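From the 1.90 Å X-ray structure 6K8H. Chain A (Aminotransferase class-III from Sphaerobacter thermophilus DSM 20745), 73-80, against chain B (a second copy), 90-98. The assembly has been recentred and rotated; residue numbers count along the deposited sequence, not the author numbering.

Chain A (73-80) ALIHGHAD
Chain B 90-98: QLADGVAFA

Chain A 73-80 has no regular helix or strand. A type I beta turn runs from Leu A74 to Gly A77, closed by Gly A77 N to Leu A74 O at 3.0 Å; Gly A77 leaves it with positive phi (76/-159), which favours glycine. His A78 is extended (-92/135), Ala A79 takes phi/psi 49/53, and Asp A80 (-60/130, chi1 t) is the N-cap of a helix that starts just past the stretch. Chain B enters as the end of a helix, with Asp B93 N bonded to Gln B90 O at 2.7 Å and Gly B94 N to Leu B91 O at 3.3 Å. Gly B94 breaks out at 112/153, where a CB would jam against the preceding carbonyl O and clash with Phe B97 CZ. Val B95 (-107/-13) follows, then Ala B96 (-162/145) and Phe B97 (-142/149) in extended conformation. Gln B90 (chi1 t, chi2 p, chi3 42°) donates from NE2 to Gly B94 O at 3.0 Å, nearly straight at 171°.

Ala A79 CA lies 4.4 Å from Gly B94 CA and Leu A74 CA lies 7.9 Å from Ala B96 CA, so the chains pass in roughly opposite directions. The contact between the stretches buries 287 Å², both sides summed; Leu A74, His A78, Ala B96 and Phe B97 are buried, while Ala A79, which has the largest area covered (54 Å²), stays partly exposed. No direct hydrogen bond crosses between them; packing and two waters join them.

Ala A79 points toward chain B, its CB 3.4 Å from Leu B91 O and 4.0 Å from Gly B94 N, so the small methyl fits against the backbone at the helix exit. His A78 also points toward chain B (chi1 m, chi2 -80°). Its ring lies nearly parallel to that of Phe B97 (18° between planes) but slid aside, with centroids 5.2 Å apart and little overlap; His A78 ND1 comes 3.5 Å from Phe B97 CE1. The Phe B97 CA-to-CB bond points sideways, and chi1 -56° with chi2 -88° brings the ring end nearer. Leu A74 (chi1 m, chi2 p) supplies the apolar contact: CD1 is 4.1 Å from Ala B96 CB, while CD2 is 3.5 Å from Ala B96 O.

Water 1 lies 3.0 Å from His A78 ND1, donates to Ala B96 O at 2.7 Å and accepts a weak bond from Val B95 N at 3.1 Å. Water 2 accepts from Ala A79 N and Val B95 N, each 3.0 Å from its oxygen. The waters thus join backbone groups of both stretches and the ring nitrogen His A78 ND1, none of which bond each other directly across the contact, while His A78 NE2 is bonded elsewhere in the structure.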

# COMPACT_ATOMS: atom_id res chain seq x y z
N ALA A 73 2.68 14.11 -6.65
CA ALA A 73 2.25 12.93 -7.41
C ALA A 73 1.60 13.31 -8.74
O ALA A 73 1.78 12.61 -9.74
CB ALA A 73 1.30 12.08 -6.57
N LEU A 74 0.82 14.38 -8.77
CA LEU A 74 0.05 14.72 -9.97
C LEU A 74 0.83 15.74 -10.79
O LEU A 74 0.54 16.94 -10.80
CB LEU A 74 -1.34 15.22 -9.60
CG LEU A 74 -2.37 14.09 -9.46
CD1 LEU A 74 -1.99 13.13 -8.35
CD2 LEU A 74 -3.75 14.64 -9.22
N ILE A 75 1.84 15.24 -11.50
CA ILE A 75 2.69 16.12 -12.31
C ILE A 75 1.89 16.77 -13.44
O ILE A 75 2.24 17.85 -13.92
CB ILE A 75 3.91 15.34 -12.83
CG1 ILE A 75 4.92 16.30 -13.47
CG2 ILE A 75 3.49 14.28 -13.82
CD1 ILE A 75 6.31 15.74 -13.53
N HIS A 76 0.80 16.14 -13.87
CA HIS A 76 -0.04 16.71 -14.92
C HIS A 76 -1.26 17.46 -14.38
O HIS A 76 -2.13 17.85 -15.17
CB HIS A 76 -0.47 15.60 -15.90
CG HIS A 76 0.69 14.95 -16.59
ND1 HIS A 76 1.58 15.66 -17.38
CD2 HIS A 76 1.12 13.67 -16.60
CE1 HIS A 76 2.50 14.84 -17.85
NE2 HIS A 76 2.25 13.62 -17.39
N GLY A 77 -1.32 17.73 -13.08
CA GLY A 77 -2.41 18.52 -12.56
C GLY A 77 -3.71 17.73 -12.46
O GLY A 77 -3.74 16.49 -12.43
N HIS A 78 -4.80 18.47 -12.40
CA HIS A 78 -6.09 17.87 -12.10
C HIS A 78 -6.84 17.48 -13.37
O HIS A 78 -6.95 18.27 -14.31
CB HIS A 78 -6.93 18.85 -11.28
CG HIS A 78 -6.36 19.14 -9.93
ND1 HIS A 78 -6.50 18.28 -8.86
CD2 HIS A 78 -5.63 20.18 -9.48
CE1 HIS A 78 -5.89 18.79 -7.81
NE2 HIS A 78 -5.35 19.94 -8.16
N ALA A 79 -7.40 16.26 -13.34
CA ALA A 79 -8.26 15.73 -14.40
C ALA A 79 -7.62 15.91 -15.77
O ALA A 79 -8.20 16.49 -16.69
CB ALA A 79 -9.66 16.36 -14.35
N ASP A 80 -6.38 15.44 -15.89
CA ASP A 80 -5.68 15.48 -17.16
C ASP A 80 -6.48 14.68 -18.19
O ASP A 80 -6.88 13.54 -17.90
CB ASP A 80 -4.27 14.92 -17.02
CG ASP A 80 -3.58 14.77 -18.37
OD1 ASP A 80 -2.99 15.75 -18.84
OD2 ASP A 80 -3.66 13.67 -18.96
N GLN B 90 -16.33 10.76 -11.32
CA GLN B 90 -15.29 11.34 -10.47
C GLN B 90 -14.11 11.84 -11.28
O GLN B 90 -13.50 12.87 -10.94
CB GLN B 90 -14.81 10.33 -9.43
CG GLN B 90 -13.77 10.91 -8.47
CD GLN B 90 -14.30 12.11 -7.72
OE1 GLN B 90 -15.44 12.13 -7.26
NE2 GLN B 90 -13.46 13.13 -7.58
N LEU B 91 -13.77 11.14 -12.37
CA LEU B 91 -12.59 11.48 -13.16
C LEU B 91 -12.66 12.92 -13.65
O LEU B 91 -11.64 13.61 -13.72
CB LEU B 91 -12.44 10.55 -14.36
CG LEU B 91 -12.10 9.08 -14.17
CD1 LEU B 91 -11.98 8.40 -15.53
CD2 LEU B 91 -10.81 8.93 -13.42
N ALA B 92 -13.87 13.38 -13.97
CA ALA B 92 -14.06 14.76 -14.40
C ALA B 92 -13.69 15.76 -13.30
O ALA B 92 -13.41 16.92 -13.60
CB ALA B 92 -15.51 14.96 -14.84
N ASP B 93 -13.71 15.33 -12.03
CA ASP B 93 -13.41 16.21 -10.90
C ASP B 93 -11.95 16.14 -10.45
O ASP B 93 -11.51 17.02 -9.71
CB ASP B 93 -14.30 15.86 -9.70
CG ASP B 93 -15.72 16.39 -9.85
OD1 ASP B 93 -15.98 17.15 -10.81
OD2 ASP B 93 -16.57 16.04 -9.00
N GLY B 94 -11.22 15.12 -10.84
CA GLY B 94 -9.87 14.86 -10.39
C GLY B 94 -9.82 13.61 -9.52
O GLY B 94 -10.81 13.24 -8.88
N VAL B 95 -8.66 12.96 -9.50
CA VAL B 95 -8.55 11.63 -8.90
C VAL B 95 -7.82 11.62 -7.56
O VAL B 95 -7.91 10.60 -6.85
CB VAL B 95 -7.88 10.64 -9.88
CG1 VAL B 95 -8.60 10.67 -11.20
CG2 VAL B 95 -6.42 10.98 -10.09
N ALA B 96 -7.14 12.70 -7.19
CA ALA B 96 -6.42 12.76 -5.92
C ALA B 96 -6.13 14.21 -5.56
O ALA B 96 -5.86 15.03 -6.44
CB ALA B 96 -5.13 11.95 -5.97
N PHE B 97 -6.17 14.52 -4.27
CA PHE B 97 -6.02 15.88 -3.77
C PHE B 97 -5.22 15.87 -2.49
O PHE B 97 -5.30 14.92 -1.71
CB PHE B 97 -7.38 16.55 -3.48
CG PHE B 97 -8.30 16.57 -4.66
CD1 PHE B 97 -8.26 17.62 -5.57
CD2 PHE B 97 -9.19 15.54 -4.88
CE1 PHE B 97 -9.10 17.63 -6.67
CE2 PHE B 97 -10.03 15.55 -5.97
CZ PHE B 97 -9.97 16.61 -6.88
N ALA B 98 -4.46 16.95 -2.25
CA ALA B 98 -3.78 17.16 -0.98
C ALA B 98 -4.66 17.87 0.04
O ALA B 98 -4.16 18.61 0.91
CB ALA B 98 -2.47 17.92 -1.18
O HOH W 1 -6.83 15.35 -8.96
O HOH W 2 -6.59 14.15 -11.34